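Local coordinates for protein UDP-N-acetylmuramate-alanine ligase MurC (Thermotoga maritima, PDB 1J6U) that joins L-alanine to UDP-N-acetylmuramate at the expense of ATP, a step of peptidoglycan synthesis in cell wall formation, at residues V132-F146 / S153-V167. Numbering follows the deposited sequence.
Sequences VAHVLKHLRKSPTVF and SLEHGNYEKGNGPVV
At the edge of the central domain's mixed sheet, strand 144-146 is held between edge strand 159-160, antiparallel to it, and strand 166-170, parallel to it. Thr144 N donates to Pro165 O, and Val167 N returns a 2.8 Å bond to Thr144 O; on the other flank Val145 and Glu160 form an antiparallel hydrogen-bonded pair. The hydroxyl of Thr144 reaches past the end of that pairing, where Gly162 N donates to OG1 over 3.1 Å.

One face of the sheet receives helix 125-138. Val167 does most of the meeting: its CG1 lies 3.6 Å from Val132 CG1, while CG2 touches both Leu136 CD2 and Pro143 CB. On the opposite face of the sheet, Tyr159 runs alongside Phe146, its ring carried away from its own backbone N (chi1 172°), and turns the edge of that ring onto the Phe146 face, planes at 67° and CE1 3.7 Å from Phe146 CZ. Beyond the pair, Tyr159 OH bonds His31 of helix 23-34.

Glu160 links edge strand to helix. Lys137, bent at its last two torsions, brings NZ to the syn lone pair of Glu160 OE1 at 2.9 Å, and a water joins that oxygen to Pro143 O. The other oxygen, OE2, takes Glu155 N on its anti lone pair at 2.7 Å, so bonds to both oxygens restrain the carboxylate's rotation; Lys137 and the amide probably favour its charged form.

Helix 125-138, starting within the predicted ATP-binding stretch, thus packs on the sheet in the alpha/beta manner of P-loop ATPases, as in Mur ligase central domains.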
loop_
_atom_site.group_PDB
_atom_site.type_symbol
_atom_site.label_atom_id
_atom_site.label_comp_id
_atom_site.label_asym_id
_atom_site.label_seq_id
_atom_site.Cartn_x
_atom_site.Cartn_y
_atom_site.Cartn_z
ATOM N N VAL A 132 -10.789 -0.135 -5.852
ATOM C CA VAL A 132 -11.584 -1.182 -6.460
ATOM C C VAL A 132 -12.471 -1.805 -5.405
ATOM O O VAL A 132 -13.687 -1.906 -5.595
ATOM C CB VAL A 132 -10.689 -2.283 -7.095
ATOM C CG1 VAL A 132 -11.556 -3.461 -7.636
ATOM C CG2 VAL A 132 -9.900 -1.690 -8.223
ATOM N N ALA A 133 -11.861 -2.220 -4.299
ATOM C CA ALA A 133 -12.606 -2.808 -3.205
ATOM C C ALA A 133 -13.680 -1.841 -2.699
ATOM O O ALA A 133 -14.819 -2.235 -2.435
ATOM C CB ALA A 133 -11.650 -3.167 -2.033
ATOM N N HIS A 134 -13.293 -0.587 -2.498
ATOM C CA HIS A 134 -14.238 0.417 -2.019
ATOM C C HIS A 134 -15.452 0.572 -2.980
ATOM O O HIS A 134 -16.586 0.630 -2.524
ATOM C CB HIS A 134 -13.487 1.733 -1.825
ATOM C CG HIS A 134 -14.363 2.901 -1.508
ATOM N ND1 HIS A 134 -14.909 3.106 -0.261
ATOM C CD2 HIS A 134 -14.722 3.973 -2.257
ATOM C CE1 HIS A 134 -15.557 4.257 -0.249
ATOM N NE2 HIS A 134 -15.458 4.802 -1.447
ATOM N N VAL A 135 -15.203 0.662 -4.289
ATOM C CA VAL A 135 -16.270 0.741 -5.303
ATOM C C VAL A 135 -17.189 -0.500 -5.182
ATOM O O VAL A 135 -18.403 -0.395 -4.995
ATOM C CB VAL A 135 -15.689 0.756 -6.737
ATOM C CG1 VAL A 135 -16.811 0.617 -7.759
ATOM C CG2 VAL A 135 -14.924 2.058 -6.995
ATOM N N LEU A 136 -16.604 -1.681 -5.277
ATOM C CA LEU A 136 -17.382 -2.900 -5.161
ATOM C C LEU A 136 -18.212 -2.904 -3.866
ATOM O O LEU A 136 -19.366 -3.341 -3.836
ATOM C CB LEU A 136 -16.457 -4.128 -5.233
ATOM C CG LEU A 136 -16.348 -4.935 -6.541
ATOM C CD1 LEU A 136 -17.268 -4.358 -7.620
ATOM C CD2 LEU A 136 -14.924 -4.990 -7.009
ATOM N N LYS A 137 -17.666 -2.399 -2.781
ATOM C CA LYS A 137 -18.464 -2.406 -1.564
ATOM C C LYS A 137 -19.611 -1.404 -1.666
ATOM O O LYS A 137 -20.716 -1.667 -1.197
ATOM C CB LYS A 137 -17.588 -2.073 -0.348
ATOM C CG LYS A 137 -16.781 -3.243 0.199
ATOM C CD LYS A 137 -15.645 -2.766 1.148
ATOM C CE LYS A 137 -16.125 -1.965 2.372
ATOM N NZ LYS A 137 -17.124 -2.653 3.244
ATOM N N HIS A 138 -19.346 -0.254 -2.291
ATOM C CA HIS A 138 -20.342 0.799 -2.402
ATOM C C HIS A 138 -21.457 0.326 -3.256
ATOM O O HIS A 138 -22.612 0.644 -2.995
ATOM C CB HIS A 138 -19.754 2.040 -3.013
ATOM C CG HIS A 138 -20.711 3.182 -3.100
ATOM N ND1 HIS A 138 -21.030 3.968 -2.016
ATOM C CD2 HIS A 138 -21.344 3.736 -4.164
ATOM C CE1 HIS A 138 -21.804 4.965 -2.409
ATOM N NE2 HIS A 138 -22.008 4.847 -3.708
ATOM N N LEU A 139 -21.099 -0.447 -4.272
ATOM C CA LEU A 139 -22.078 -1.000 -5.187
ATOM C C LEU A 139 -22.730 -2.189 -4.579
ATOM O O LEU A 139 -23.386 -2.948 -5.284
ATOM C CB LEU A 139 -21.430 -1.445 -6.468
ATOM C CG LEU A 139 -20.872 -0.278 -7.258
ATOM C CD1 LEU A 139 -20.440 -0.797 -8.602
ATOM C CD2 LEU A 139 -21.888 0.806 -7.404
ATOM N N ARG A 140 -22.529 -2.345 -3.270
ATOM C CA ARG A 140 -23.062 -3.473 -2.520
ATOM C C ARG A 140 -22.784 -4.820 -3.218
ATOM O O ARG A 140 -23.641 -5.669 -3.295
ATOM C CB ARG A 140 -24.555 -3.255 -2.268
ATOM C CG ARG A 140 -24.806 -1.918 -1.517
ATOM C CD ARG A 140 -26.265 -1.678 -1.119
ATOM N N LYS A 141 -21.573 -5.009 -3.733
ATOM C CA LYS A 141 -21.237 -6.261 -4.389
ATOM C C LYS A 141 -20.637 -7.228 -3.354
ATOM O O LYS A 141 -20.320 -8.369 -3.678
ATOM C CB LYS A 141 -20.252 -6.029 -5.524
ATOM C CG LYS A 141 -20.781 -5.155 -6.643
ATOM C CD LYS A 141 -22.055 -5.743 -7.222
ATOM C CE LYS A 141 -22.210 -5.464 -8.721
ATOM N NZ LYS A 141 -21.287 -6.278 -9.597
ATOM N N SER A 142 -20.533 -6.765 -2.104
ATOM C CA SER A 142 -19.999 -7.549 -0.988
ATOM C C SER A 142 -18.768 -8.438 -1.348
ATOM O O SER A 142 -18.776 -9.667 -1.222
ATOM C CB SER A 142 -21.139 -8.366 -0.386
ATOM O OG SER A 142 -20.642 -9.507 0.283
ATOM N N PRO A 143 -17.679 -7.791 -1.771
ATOM C CA PRO A 143 -16.449 -8.482 -2.157
ATOM C C PRO A 143 -15.595 -9.006 -0.999
ATOM O O PRO A 143 -15.680 -8.531 0.124
ATOM C CB PRO A 143 -15.690 -7.402 -2.929
ATOM C CG PRO A 143 -16.022 -6.157 -2.054
ATOM C CD PRO A 143 -17.484 -6.319 -1.736
ATOM N N THR A 144 -14.789 -10.009 -1.301
ATOM C CA THR A 144 -13.830 -10.514 -0.346
ATOM C C THR A 144 -12.636 -9.657 -0.757
ATOM O O THR A 144 -12.298 -9.580 -1.957
ATOM C CB THR A 144 -13.499 -12.022 -0.563
ATOM O OG1 THR A 144 -14.599 -12.817 -0.107
ATOM C CG2 THR A 144 -12.269 -12.432 0.243
ATOM N N VAL A 145 -12.024 -8.991 0.222
ATOM C CA VAL A 145 -10.878 -8.125 -0.040
ATOM C C VAL A 145 -9.571 -8.553 0.661
ATOM O O VAL A 145 -9.562 -8.927 1.825
ATOM C CB VAL A 145 -11.213 -6.668 0.378
ATOM C CG1 VAL A 145 -10.078 -5.702 -0.042
ATOM C CG2 VAL A 145 -12.561 -6.258 -0.239
ATOM N N PHE A 146 -8.475 -8.487 -0.083
ATOM C CA PHE A 146 -7.155 -8.802 0.417
ATOM C C PHE A 146 -6.366 -7.559 0.065
ATOM O O PHE A 146 -5.953 -7.371 -1.081
ATOM C CB PHE A 146 -6.533 -10.024 -0.301
ATOM C CG PHE A 146 -7.140 -11.321 0.092
ATOM C CD1 PHE A 146 -8.282 -11.794 -0.546
ATOM C CD2 PHE A 146 -6.597 -12.067 1.141
ATOM C CE1 PHE A 146 -8.864 -13.002 -0.124
ATOM C CE2 PHE A 146 -7.187 -13.258 1.547
ATOM C CZ PHE A 146 -8.321 -13.722 0.913
ATOM N N SER A 153 -12.576 1.190 6.220
ATOM C CA SER A 153 -13.885 0.719 5.816
ATOM C C SER A 153 -13.906 -0.812 5.747
ATOM O O SER A 153 -14.979 -1.416 5.732
ATOM C CB SER A 153 -14.235 1.330 4.463
ATOM O OG SER A 153 -13.343 0.856 3.472
ATOM N N LEU A 154 -12.730 -1.442 5.693
ATOM C CA LEU A 154 -12.647 -2.915 5.677
ATOM C C LEU A 154 -12.797 -3.486 7.083
ATOM O O LEU A 154 -12.126 -3.043 8.015
ATOM C CB LEU A 154 -11.317 -3.359 5.124
ATOM C CG LEU A 154 -11.083 -3.024 3.680
ATOM C CD1 LEU A 154 -9.807 -3.726 3.184
ATOM C CD2 LEU A 154 -12.324 -3.487 2.928
ATOM N N GLU A 155 -13.674 -4.469 7.240
ATOM C CA GLU A 155 -13.921 -5.074 8.549
ATOM C C GLU A 155 -12.655 -5.416 9.366
ATOM O O GLU A 155 -12.628 -5.261 10.575
ATOM C CB GLU A 155 -14.783 -6.330 8.388
ATOM C CG GLU A 155 -15.019 -7.075 9.697
ATOM C CD GLU A 155 -16.148 -8.093 9.610
ATOM O OE1 GLU A 155 -16.434 -8.591 8.495
ATOM O OE2 GLU A 155 -16.746 -8.405 10.667
ATOM N N HIS A 156 -11.610 -5.872 8.703
ATOM C CA HIS A 156 -10.381 -6.213 9.391
ATOM C C HIS A 156 -9.196 -5.432 8.873
ATOM O O HIS A 156 -8.079 -5.865 8.999
ATOM C CB HIS A 156 -10.120 -7.705 9.275
ATOM C CG HIS A 156 -11.152 -8.536 9.959
ATOM N ND1 HIS A 156 -11.470 -8.371 11.292
ATOM C CD2 HIS A 156 -12.005 -9.470 9.481
ATOM C CE1 HIS A 156 -12.483 -9.160 11.600
ATOM N NE2 HIS A 156 -12.827 -9.836 10.519
ATOM N N GLY A 157 -9.440 -4.292 8.242
ATOM C CA GLY A 157 -8.331 -3.469 7.811
ATOM C C GLY A 157 -7.656 -3.704 6.500
ATOM O O GLY A 157 -7.563 -2.766 5.688
ATOM N N ASN A 158 -7.139 -4.922 6.318
ATOM C CA ASN A 158 -6.441 -5.290 5.092
ATOM C C ASN A 158 -7.134 -6.514 4.549
ATOM O O ASN A 158 -6.684 -7.141 3.587
ATOM C CB ASN A 158 -4.938 -5.579 5.346
ATOM C CG ASN A 158 -4.685 -6.772 6.308
ATOM O OD1 ASN A 158 -5.466 -7.047 7.228
ATOM N ND2 ASN A 158 -3.572 -7.460 6.094
ATOM N N TYR A 159 -8.256 -6.831 5.170
ATOM C CA TYR A 159 -9.034 -7.986 4.761
ATOM C C TYR A 159 -10.489 -7.796 5.121
ATOM O O TYR A 159 -10.810 -7.094 6.082
ATOM C CB TYR A 159 -8.554 -9.258 5.457
ATOM C CG TYR A 159 -9.475 -10.437 5.186
ATOM C CD1 TYR A 159 -9.374 -11.151 3.995
ATOM C CD2 TYR A 159 -10.493 -10.790 6.088
ATOM C CE1 TYR A 159 -10.249 -12.191 3.701
ATOM C CE2 TYR A 159 -11.381 -11.818 5.814
ATOM C CZ TYR A 159 -11.252 -12.524 4.610
ATOM O OH TYR A 159 -12.101 -13.568 4.297
ATOM N N GLU A 160 -11.357 -8.417 4.325
ATOM C CA GLU A 160 -12.800 -8.396 4.555
ATOM C C GLU A 160 -13.349 -9.602 3.832
ATOM O O GLU A 160 -12.941 -9.877 2.706
ATOM C CB GLU A 160 -13.465 -7.137 3.982
ATOM C CG GLU A 160 -14.952 -7.077 4.330
ATOM C CD GLU A 160 -15.541 -5.678 4.250
ATOM O OE1 GLU A 160 -16.220 -5.357 3.251
ATOM O OE2 GLU A 160 -15.319 -4.896 5.191
ATOM N N LYS A 161 -14.250 -10.328 4.478
ATOM C CA LYS A 161 -14.849 -11.493 3.851
ATOM C C LYS A 161 -16.196 -11.085 3.277
ATOM O O LYS A 161 -16.977 -10.393 3.951
ATOM C CB LYS A 161 -15.096 -12.604 4.873
ATOM C CG LYS A 161 -15.724 -13.826 4.222
ATOM C CD LYS A 161 -15.730 -15.052 5.093
ATOM C CE LYS A 161 -16.015 -16.311 4.265
ATOM N NZ LYS A 161 -14.957 -16.576 3.221
ATOM N N GLY A 162 -16.469 -11.505 2.045
ATOM C CA GLY A 162 -17.752 -11.202 1.424
ATOM C C GLY A 162 -18.089 -12.360 0.502
ATOM O O GLY A 162 -17.230 -13.199 0.255
ATOM N N ASN A 163 -19.312 -12.445 -0.007
ATOM C CA ASN A 163 -19.640 -13.545 -0.917
ATOM C C ASN A 163 -19.587 -13.105 -2.384
ATOM O O ASN A 163 -19.719 -13.931 -3.282
ATOM C CB ASN A 163 -21.010 -14.121 -0.572
ATOM C CG ASN A 163 -22.079 -13.066 -0.527
ATOM O OD1 ASN A 163 -21.829 -11.945 -0.091
ATOM N ND2 ASN A 163 -23.289 -13.413 -0.968
ATOM N N GLY A 164 -19.371 -11.805 -2.606
ATOM C CA GLY A 164 -19.267 -11.268 -3.948
ATOM C C GLY A 164 -17.955 -11.665 -4.589
ATOM O O GLY A 164 -17.411 -12.722 -4.285
ATOM N N PRO A 165 -17.408 -10.854 -5.500
ATOM C CA PRO A 165 -16.132 -11.267 -6.096
ATOM C C PRO A 165 -15.001 -11.018 -5.098
ATOM O O PRO A 165 -15.207 -10.474 -4.006
ATOM C CB PRO A 165 -16.004 -10.348 -7.305
ATOM C CG PRO A 165 -16.527 -9.064 -6.772
ATOM C CD PRO A 165 -17.751 -9.477 -5.886
ATOM N N VAL A 166 -13.794 -11.396 -5.476
ATOM C CA VAL A 166 -12.666 -11.175 -4.610
ATOM C C VAL A 166 -11.716 -10.170 -5.285
ATOM O O VAL A 166 -11.433 -10.248 -6.491
ATOM C CB VAL A 166 -11.948 -12.505 -4.277
ATOM C CG1 VAL A 166 -11.652 -13.266 -5.545
ATOM C CG2 VAL A 166 -10.631 -12.218 -3.524
ATOM N N VAL A 167 -11.275 -9.199 -4.486
ATOM C CA VAL A 167 -10.366 -8.144 -4.919
ATOM C C VAL A 167 -9.034 -8.340 -4.202
ATOM O O VAL A 167 -9.001 -8.491 -2.967
ATOM C CB VAL A 167 -10.889 -6.723 -4.497
ATOM C CG1 VAL A 167 -10.102 -5.652 -5.202
ATOM C CG2 VAL A 167 -12.347 -6.587 -4.780
HETATM O O HOH W 1 -15.192 1.103 1.399
HETATM O O HOH W 2 -17.341 -7.045 1.418
HETATM O O HOH W 3 -14.416 -15.393 0.639
#